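Local coordinates for transcriptional regulator (Actinomyces oris, PDB 5V8C), which probably acts as a LytR-Cps2A-Psr phosphotransferase that mediates glycosylation of a cell wall-anchored surface protein, at residues R6-T14 against P94-C102; S50-V58 against T66-L74. All coordinates share one frame; numbering follows the deposited sequence.

Contact 1. Residues R6-T14 against P94-C102; sequences RVDIAMPTT and PQNTVNALC
Gln95 reaches out from the helix and pairs its side-chain amide with the backbone of Ala10, using both ends of the group. Gln95 OE1 accepts from Ala10 N at 2.7 Å, the donor lying in the carbonyl plane on a lone pair, while NE2 of the same glutamine returns a bond to Ala10 O at 3.0 Å, nearly within the plane of its own amide. Two bonds to one residue fix the rotation of the amide and hold this irregular stretch of chain against the helix. The bend at chi2 (62°) folds the glutamine back toward Ala10. Gln95 NE2 also bonds Asn99 OD1 at 2.9 Å, a more bent bond that reaches OD1 from above its carbonyl plane and ties the amide to the next turn of its helix.

Apolar contacts extend along the same helical face. Ile9 CD1 rests on Pro94 CG at 3.8 Å, the two side chains crossing at about a right angle. Further on, the ring of Pro12 lies over Val98, with Pro12 CD 3.6 Å from Val98 CG1, and Pro12 CB comes to 4.0 Å from Cys102 SG, a sulfur bound in the disulfide to Cys288.

The linker thus runs from edge strand 5-7, paired with strand 226-228, across helix 94-105 to strand 13-14, which pairs with strand 288-289; on the sheet side, Ile9 and Pro94 both touch Leu112 of strand 111-115, and Val98 packs on Leu24 of strand 23-28.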
loop_
_atom_site.group_PDB
_atom_site.type_symbol
_atom_site.label_atom_id
_atom_site.label_comp_id
_atom_site.label_asym_id
_atom_site.label_seq_id
_atom_site.Cartn_x
_atom_site.Cartn_y
_atom_site.Cartn_z
ATOM N N ARG A 6 9.755 -11.351 12.263
ATOM C CA ARG A 6 10.960 -10.772 11.683
ATOM C C ARG A 6 11.402 -11.464 10.398
ATOM O O ARG A 6 11.222 -12.676 10.235
ATOM C CB ARG A 6 12.109 -10.696 12.704
ATOM C CG ARG A 6 11.719 -10.157 14.087
ATOM C CD ARG A 6 11.075 -8.780 14.057
ATOM N NE ARG A 6 12.038 -7.728 13.748
ATOM C CZ ARG A 6 12.191 -6.628 14.474
ATOM N NH1 ARG A 6 11.440 -6.423 15.550
ATOM N NH2 ARG A 6 13.099 -5.725 14.134
ATOM N N VAL A 7 11.941 -10.674 9.466
ATOM C CA VAL A 7 12.454 -11.179 8.205
ATOM C C VAL A 7 13.804 -10.559 7.918
ATOM O O VAL A 7 13.974 -9.352 8.063
ATOM C CB VAL A 7 11.477 -11.031 7.008
ATOM C CG1 VAL A 7 10.453 -12.157 6.992
ATOM C CG2 VAL A 7 10.793 -9.667 6.999
ATOM N N ASP A 8 14.777 -11.386 7.543
ATOM C CA ASP A 8 16.081 -10.859 7.188
ATOM C C ASP A 8 15.989 -10.346 5.754
ATOM O O ASP A 8 15.604 -11.095 4.854
ATOM C CB ASP A 8 17.178 -11.933 7.335
ATOM C CG ASP A 8 17.346 -12.474 8.746
ATOM O OD1 ASP A 8 17.783 -11.702 9.635
ATOM O OD2 ASP A 8 17.100 -13.685 8.949
ATOM N N ILE A 9 16.219 -9.043 5.568
ATOM C CA ILE A 9 16.223 -8.435 4.247
ATOM C C ILE A 9 17.498 -7.643 4.069
ATOM O O ILE A 9 17.870 -6.865 4.951
ATOM C CB ILE A 9 14.929 -7.596 3.964
ATOM C CG1 ILE A 9 13.835 -8.465 3.330
ATOM C CG2 ILE A 9 15.195 -6.363 3.071
ATOM C CD1 ILE A 9 12.889 -8.943 4.254
ATOM N N ALA A 10 18.191 -7.872 2.945
ATOM C CA ALA A 10 19.376 -7.109 2.576
ATOM C C ALA A 10 18.856 -5.863 1.871
ATOM O O ALA A 10 18.382 -5.941 0.730
ATOM C CB ALA A 10 20.276 -7.923 1.651
ATOM N N MET A 11 18.873 -4.735 2.601
ATOM C CA MET A 11 18.386 -3.462 2.087
ATOM C C MET A 11 19.246 -2.968 0.932
ATOM O O MET A 11 20.457 -3.175 0.936
ATOM C CB MET A 11 18.281 -2.403 3.197
ATOM C CG MET A 11 17.104 -2.617 4.140
ATOM S SD MET A 11 15.485 -2.695 3.322
ATOM C CE MET A 11 14.477 -2.959 4.684
ATOM N N PRO A 12 18.637 -2.358 -0.123
ATOM C CA PRO A 12 19.454 -1.894 -1.255
ATOM C C PRO A 12 20.309 -0.690 -0.882
ATOM O O PRO A 12 20.080 -0.059 0.145
ATOM C CB PRO A 12 18.410 -1.506 -2.323
ATOM C CG PRO A 12 17.107 -1.995 -1.823
ATOM C CD PRO A 12 17.214 -2.023 -0.341
ATOM N N THR A 13 21.282 -0.362 -1.735
ATOM C CA THR A 13 22.170 0.796 -1.585
ATOM C C THR A 13 21.884 1.810 -2.693
ATOM O O THR A 13 21.467 1.426 -3.788
ATOM C CB THR A 13 23.660 0.364 -1.553
ATOM O OG1 THR A 13 23.980 -0.394 -2.730
ATOM C CG2 THR A 13 24.019 -0.435 -0.289
ATOM N N THR A 14 22.070 3.099 -2.399
ATOM C CA THR A 14 21.872 4.172 -3.372
ATOM C C THR A 14 22.976 5.219 -3.295
ATOM O O THR A 14 23.621 5.370 -2.253
ATOM C CB THR A 14 20.479 4.819 -3.240
ATOM O OG1 THR A 14 20.241 5.617 -4.395
ATOM C CG2 THR A 14 20.336 5.697 -1.985
ATOM N N PRO A 94 9.956 -11.319 0.009
ATOM C CA PRO A 94 10.035 -9.845 0.036
ATOM C C PRO A 94 11.341 -9.298 -0.512
ATOM O O PRO A 94 11.358 -8.182 -1.019
ATOM C CB PRO A 94 9.902 -9.511 1.523
ATOM C CG PRO A 94 10.257 -10.782 2.246
ATOM C CD PRO A 94 9.708 -11.859 1.358
ATOM N N GLN A 95 12.428 -10.084 -0.415
ATOM C CA GLN A 95 13.745 -9.696 -0.919
ATOM C C GLN A 95 13.687 -9.399 -2.413
ATOM O O GLN A 95 14.330 -8.459 -2.875
ATOM C CB GLN A 95 14.794 -10.780 -0.617
ATOM C CG GLN A 95 16.221 -10.362 -0.972
ATOM C CD GLN A 95 16.694 -9.172 -0.171
ATOM O OE1 GLN A 95 16.941 -9.272 1.028
ATOM N NE2 GLN A 95 16.820 -8.017 -0.811
ATOM N N ASN A 96 12.878 -10.166 -3.153
ATOM C CA ASN A 96 12.713 -9.980 -4.589
ATOM C C ASN A 96 11.954 -8.703 -4.914
ATOM O O ASN A 96 12.341 -8.004 -5.847
ATOM C CB ASN A 96 12.048 -11.186 -5.229
ATOM C CG ASN A 96 12.196 -11.194 -6.723
ATOM O OD1 ASN A 96 13.287 -10.961 -7.263
ATOM N ND2 ASN A 96 11.087 -11.388 -7.419
ATOM N N THR A 97 10.892 -8.392 -4.142
ATOM C CA THR A 97 10.114 -7.152 -4.286
ATOM C C THR A 97 10.994 -5.930 -3.969
ATOM O O THR A 97 10.986 -4.966 -4.736
ATOM C CB THR A 97 8.867 -7.180 -3.391
ATOM O OG1 THR A 97 8.153 -8.388 -3.632
ATOM C CG2 THR A 97 7.953 -5.990 -3.626
ATOM N N VAL A 98 11.762 -5.989 -2.860
ATOM C CA VAL A 98 12.695 -4.936 -2.447
ATOM C C VAL A 98 13.736 -4.700 -3.573
ATOM O O VAL A 98 13.974 -3.555 -3.967
ATOM C CB VAL A 98 13.343 -5.274 -1.069
ATOM C CG1 VAL A 98 14.638 -4.510 -0.847
ATOM C CG2 VAL A 98 12.372 -5.009 0.078
ATOM N N ASN A 99 14.280 -5.791 -4.137
ATOM C CA ASN A 99 15.250 -5.724 -5.217
ATOM C C ASN A 99 14.644 -5.223 -6.528
ATOM O O ASN A 99 15.242 -4.364 -7.171
ATOM C CB ASN A 99 15.944 -7.072 -5.398
ATOM C CG ASN A 99 16.877 -7.445 -4.263
ATOM O OD1 ASN A 99 17.162 -6.656 -3.359
ATOM N ND2 ASN A 99 17.366 -8.671 -4.281
ATOM N N ALA A 100 13.446 -5.719 -6.901
ATOM C CA ALA A 100 12.733 -5.317 -8.117
ATOM C C ALA A 100 12.441 -3.814 -8.154
ATOM O O ALA A 100 12.751 -3.165 -9.150
ATOM C CB ALA A 100 11.443 -6.110 -8.265
ATOM N N LEU A 101 11.899 -3.252 -7.055
ATOM C CA LEU A 101 11.600 -1.820 -6.950
ATOM C C LEU A 101 12.826 -0.936 -7.179
ATOM O O LEU A 101 12.722 0.123 -7.806
ATOM C CB LEU A 101 10.940 -1.500 -5.610
ATOM C CG LEU A 101 9.494 -1.954 -5.495
ATOM C CD1 LEU A 101 8.945 -1.628 -4.151
ATOM C CD2 LEU A 101 8.624 -1.338 -6.596
ATOM N N CYS A 102 13.992 -1.407 -6.719
ATOM C CA CYS A 102 15.270 -0.740 -6.916
ATOM C C CYS A 102 15.717 -0.779 -8.392
ATOM O O CYS A 102 15.931 0.272 -8.997
ATOM C CB CYS A 102 16.323 -1.350 -5.998
ATOM S SG CYS A 102 17.990 -0.695 -6.253
#

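Contact 2. Residues S50-V58 against T66-L74; sequences SRADVIALV and TIINLPRDL. With PO4 (phosphate ion), chain C.
Arg51 and Arg72 bring their guanidinium groups edge to edge, nearly coplanar with planes 11° apart, around a phosphate ion that probably came from the crystallisation liquor; its position is consistent with the site where arginines of LytR-Cps2A-Psr enzymes hold the pyrophosphate of their lipid-linked substrate. Arg51, extended from CG to NE, places NH1 2.8 Å from phosphate O3, whereas Arg72 NH2 gives the same oxygen only a weak bond at 3.5 Å. The shared anion probably offsets the like charges, to which Arg85 adds a third near Arg51. Next along the chain, Ala52 O and Asp53 O lie against the aliphatic part of Arg72, whose CD is 3.7 Å from Asp53 O. The carboxylate of Asp53 runs beside the Arg72 side chain, Asp53 OD1 4.1 Å from Arg72 NE, too far for a salt bridge. An alanine in place of Arg72 would probably leave Asp53 O without the methylene cover of CD and take one positive charge away from the anion and the Asp53 carboxylate.

Asp53 and Val54 both face Gly27 in a classic beta bulge, beyond which strand 54-58 forms an antiparallel hairpin with strand 66-70 in the central sheet. Ile55 sends CD1 over the CA and CB of Arg72, and its O receives Leu70 N; one water accepts from Ile55 N and lies within hydrogen-bonding distance of Asn69 OD1 and Leu70 O, while Asn69 ND2 bonds Asp256 and Thr193. Ala56, paired with Asn69, sits on the face covered by Met197 of helix 182-208. Leu57 and Ile68 exchange two backbone bonds. With CG between backbone N and carbonyl carbon (chi1 63°), Leu57 lies alongside Ile68, Leu57 CD1 to Ile68 CD1 at 3.8 Å, and turns CD2 toward Leu70 CD1. On the Ala56 face, Val58 CG2 meets Ile67 CG1 at 4.0 Å.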
loop_
_atom_site.group_PDB
_atom_site.type_symbol
_atom_site.label_atom_id
_atom_site.label_comp_id
_atom_site.label_asym_id
_atom_site.label_seq_id
_atom_site.Cartn_x
_atom_site.Cartn_y
_atom_site.Cartn_z
ATOM N N SER A 50 3.286 -16.377 -2.511
ATOM C CA SER A 50 2.381 -15.319 -2.060
ATOM C C SER A 50 2.455 -14.105 -2.998
ATOM O O SER A 50 3.501 -13.851 -3.593
ATOM C CB SER A 50 2.706 -14.911 -0.625
ATOM O OG SER A 50 1.584 -14.319 0.011
ATOM N N ARG A 51 1.343 -13.367 -3.137
ATOM C CA ARG A 51 1.280 -12.200 -4.018
ATOM C C ARG A 51 1.086 -10.911 -3.230
ATOM O O ARG A 51 0.440 -10.919 -2.183
ATOM C CB ARG A 51 0.155 -12.358 -5.052
ATOM C CG ARG A 51 0.497 -13.277 -6.213
ATOM C CD ARG A 51 -0.378 -12.973 -7.411
ATOM N NE ARG A 51 -0.251 -13.994 -8.449
ATOM C CZ ARG A 51 -0.791 -13.896 -9.659
ATOM N NH1 ARG A 51 -1.489 -12.819 -9.998
ATOM N NH2 ARG A 51 -0.629 -14.870 -10.545
ATOM N N ALA A 52 1.635 -9.799 -3.741
ATOM C CA ALA A 52 1.501 -8.491 -3.099
ATOM C C ALA A 52 0.287 -7.762 -3.675
ATOM O O ALA A 52 0.298 -7.371 -4.843
ATOM C CB ALA A 52 2.765 -7.672 -3.312
ATOM N N ASP A 53 -0.785 -7.646 -2.886
ATOM C CA ASP A 53 -2.009 -6.972 -3.303
ATOM C C ASP A 53 -1.854 -5.463 -3.185
ATOM O O ASP A 53 -2.361 -4.725 -4.028
ATOM C CB ASP A 53 -3.209 -7.456 -2.468
ATOM C CG ASP A 53 -3.656 -8.875 -2.770
ATOM O OD1 ASP A 53 -3.128 -9.476 -3.737
ATOM O OD2 ASP A 53 -4.548 -9.383 -2.052
ATOM N N VAL A 54 -1.130 -5.009 -2.149
ATOM C CA VAL A 54 -0.899 -3.590 -1.870
ATOM C C VAL A 54 0.601 -3.314 -1.772
ATOM O O VAL A 54 1.317 -4.033 -1.075
ATOM C CB VAL A 54 -1.641 -3.163 -0.579
ATOM C CG1 VAL A 54 -1.323 -1.719 -0.206
ATOM C CG2 VAL A 54 -3.149 -3.363 -0.722
ATOM N N ILE A 55 1.075 -2.290 -2.492
ATOM C CA ILE A 55 2.478 -1.867 -2.506
ATOM C C ILE A 55 2.473 -0.361 -2.410
ATOM O O ILE A 55 2.101 0.307 -3.373
ATOM C CB ILE A 55 3.231 -2.314 -3.787
ATOM C CG1 ILE A 55 3.054 -3.814 -4.100
ATOM C CG2 ILE A 55 4.695 -1.928 -3.726
ATOM C CD1 ILE A 55 2.094 -4.062 -5.197
ATOM N N ALA A 56 2.872 0.172 -1.257
ATOM C CA ALA A 56 2.931 1.612 -1.031
ATOM C C ALA A 56 4.269 2.020 -0.422
ATOM O O ALA A 56 4.818 1.317 0.434
ATOM C CB ALA A 56 1.793 2.049 -0.114
ATOM N N LEU A 57 4.778 3.172 -0.846
ATOM C CA LEU A 57 5.991 3.692 -0.262
ATOM C C LEU A 57 5.668 4.927 0.578
ATOM O O LEU A 57 5.008 5.851 0.096
ATOM C CB LEU A 57 7.122 3.894 -1.289
ATOM C CG LEU A 57 6.932 4.892 -2.418
ATOM C CD1 LEU A 57 7.520 6.252 -2.047
ATOM C CD2 LEU A 57 7.579 4.387 -3.696
ATOM N N VAL A 58 5.990 4.864 1.882
ATOM C CA VAL A 58 5.702 5.938 2.828
ATOM C C VAL A 58 6.943 6.773 2.987
ATOM O O VAL A 58 7.986 6.249 3.385
ATOM C CB VAL A 58 5.160 5.397 4.172
ATOM C CG1 VAL A 58 4.809 6.533 5.117
ATOM C CG2 VAL A 58 3.948 4.502 3.938
ATOM N N THR A 66 4.385 11.848 2.407
ATOM C CA THR A 66 3.789 11.479 1.132
ATOM C C THR A 66 3.727 9.965 1.017
ATOM O O THR A 66 4.683 9.268 1.359
ATOM C CB THR A 66 4.531 12.157 -0.041
ATOM O OG1 THR A 66 4.275 13.559 0.007
ATOM C CG2 THR A 66 4.095 11.639 -1.408
ATOM N N ILE A 67 2.585 9.459 0.570
ATOM C CA ILE A 67 2.378 8.038 0.344
ATOM C C ILE A 67 2.111 7.849 -1.145
ATOM O O ILE A 67 1.223 8.495 -1.701
ATOM C CB ILE A 67 1.245 7.484 1.245
ATOM C CG1 ILE A 67 1.676 7.498 2.723
ATOM C CG2 ILE A 67 0.798 6.083 0.803
ATOM C CD1 ILE A 67 0.538 7.460 3.701
ATOM N N ILE A 68 2.951 7.042 -1.798
ATOM C CA ILE A 68 2.841 6.739 -3.223
ATOM C C ILE A 68 2.353 5.316 -3.370
ATOM O O ILE A 68 3.028 4.377 -2.942
ATOM C CB ILE A 68 4.137 7.048 -4.031
ATOM C CG1 ILE A 68 4.431 8.564 -4.001
ATOM C CG2 ILE A 68 4.007 6.562 -5.482
ATOM C CD1 ILE A 68 5.839 8.943 -4.048
ATOM N N ASN A 69 1.120 5.173 -3.868
ATOM C CA ASN A 69 0.489 3.873 -4.037
ATOM C C ASN A 69 0.915 3.320 -5.393
ATOM O O ASN A 69 0.689 3.961 -6.421
ATOM C CB ASN A 69 -1.040 4.005 -3.890
ATOM C CG ASN A 69 -1.836 2.722 -4.023
ATOM O OD1 ASN A 69 -1.404 1.633 -3.628
ATOM N ND2 ASN A 69 -3.056 2.838 -4.532
ATOM N N LEU A 70 1.666 2.214 -5.376
ATOM C CA LEU A 70 2.181 1.596 -6.597
ATOM C C LEU A 70 1.218 0.519 -7.087
ATOM O O LEU A 70 0.975 -0.446 -6.358
ATOM C CB LEU A 70 3.577 1.006 -6.365
ATOM C CG LEU A 70 4.684 1.985 -5.963
ATOM C CD1 LEU A 70 5.939 1.239 -5.537
ATOM C CD2 LEU A 70 5.008 2.961 -7.083
ATOM N N PRO A 71 0.630 0.678 -8.298
ATOM C CA PRO A 71 -0.325 -0.332 -8.796
ATOM C C PRO A 71 0.299 -1.723 -8.954
ATOM O O PRO A 71 1.389 -1.845 -9.505
ATOM C CB PRO A 71 -0.800 0.257 -10.128
ATOM C CG PRO A 71 0.266 1.189 -10.542
ATOM C CD PRO A 71 0.813 1.768 -9.277
ATOM N N ARG A 72 -0.371 -2.758 -8.411
ATOM C CA ARG A 72 0.098 -4.151 -8.389
ATOM C C ARG A 72 0.334 -4.765 -9.783
ATOM O O ARG A 72 1.216 -5.610 -9.945
ATOM C CB ARG A 72 -0.859 -5.030 -7.555
ATOM C CG ARG A 72 -2.275 -5.165 -8.147
ATOM C CD ARG A 72 -3.212 -6.070 -7.353
ATOM N NE ARG A 72 -2.722 -7.448 -7.236
ATOM C CZ ARG A 72 -2.838 -8.375 -8.184
ATOM N NH1 ARG A 72 -3.396 -8.075 -9.351
ATOM N NH2 ARG A 72 -2.387 -9.605 -7.976
ATOM N N ASP A 73 -0.468 -4.344 -10.773
ATOM C CA ASP A 73 -0.411 -4.842 -12.149
ATOM C C ASP A 73 0.718 -4.199 -12.949
ATOM O O ASP A 73 1.033 -4.673 -14.034
ATOM C CB ASP A 73 -1.773 -4.675 -12.854
ATOM C CG ASP A 73 -2.431 -3.311 -12.675
ATOM O OD1 ASP A 73 -2.775 -2.961 -11.519
ATOM O OD2 ASP A 73 -2.665 -2.623 -13.700
ATOM N N LEU A 74 1.364 -3.156 -12.391
ATOM C CA LEU A 74 2.475 -2.457 -13.044
ATOM C C LEU A 74 3.677 -3.394 -13.268
ATOM O O LEU A 74 4.138 -4.044 -12.336
ATOM C CB LEU A 74 2.871 -1.218 -12.219
ATOM C CG LEU A 74 4.131 -0.458 -12.634
ATOM C CD1 LEU A 74 3.836 0.557 -13.739
ATOM C CD2 LEU A 74 4.777 0.203 -11.437
HETATM P P PO4 C . -4.617 -12.048 -10.882
HETATM O O1 PO4 C . -4.527 -13.466 -11.618
HETATM O O2 PO4 C . -3.610 -11.030 -11.596
HETATM O O3 PO4 C . -4.193 -12.218 -9.348
HETATM O O4 PO4 C . -6.069 -11.503 -10.965
HETATM O O HOH W 1 -0.779 -0.833 -4.391
#

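Overall arrangement
Contact 2 lies near the centre of the chain and is mostly buried, whereas contact 1 is peripheral and only partly buried, their centres about 14 Å apart. Both reach the same mixed sheet: contact 2 joins two adjacent inner strands, and contact 1 sets the chain leaving an edge strand against a helix packed on that sheet. The two meet where Leu101 of helix 94-105 touches Leu70 and Ile55. Their chemistry follows their place. Regular backbone pairing and aliphatic side chains hold the hairpin, with charge gathered at its phosphate-bearing end; in contact 1 a glutamine amide bonds the backbone of a loop, flanked by proline and aliphatic contacts. Along the chain, contact 2 is nested within the loop closed by contact 1.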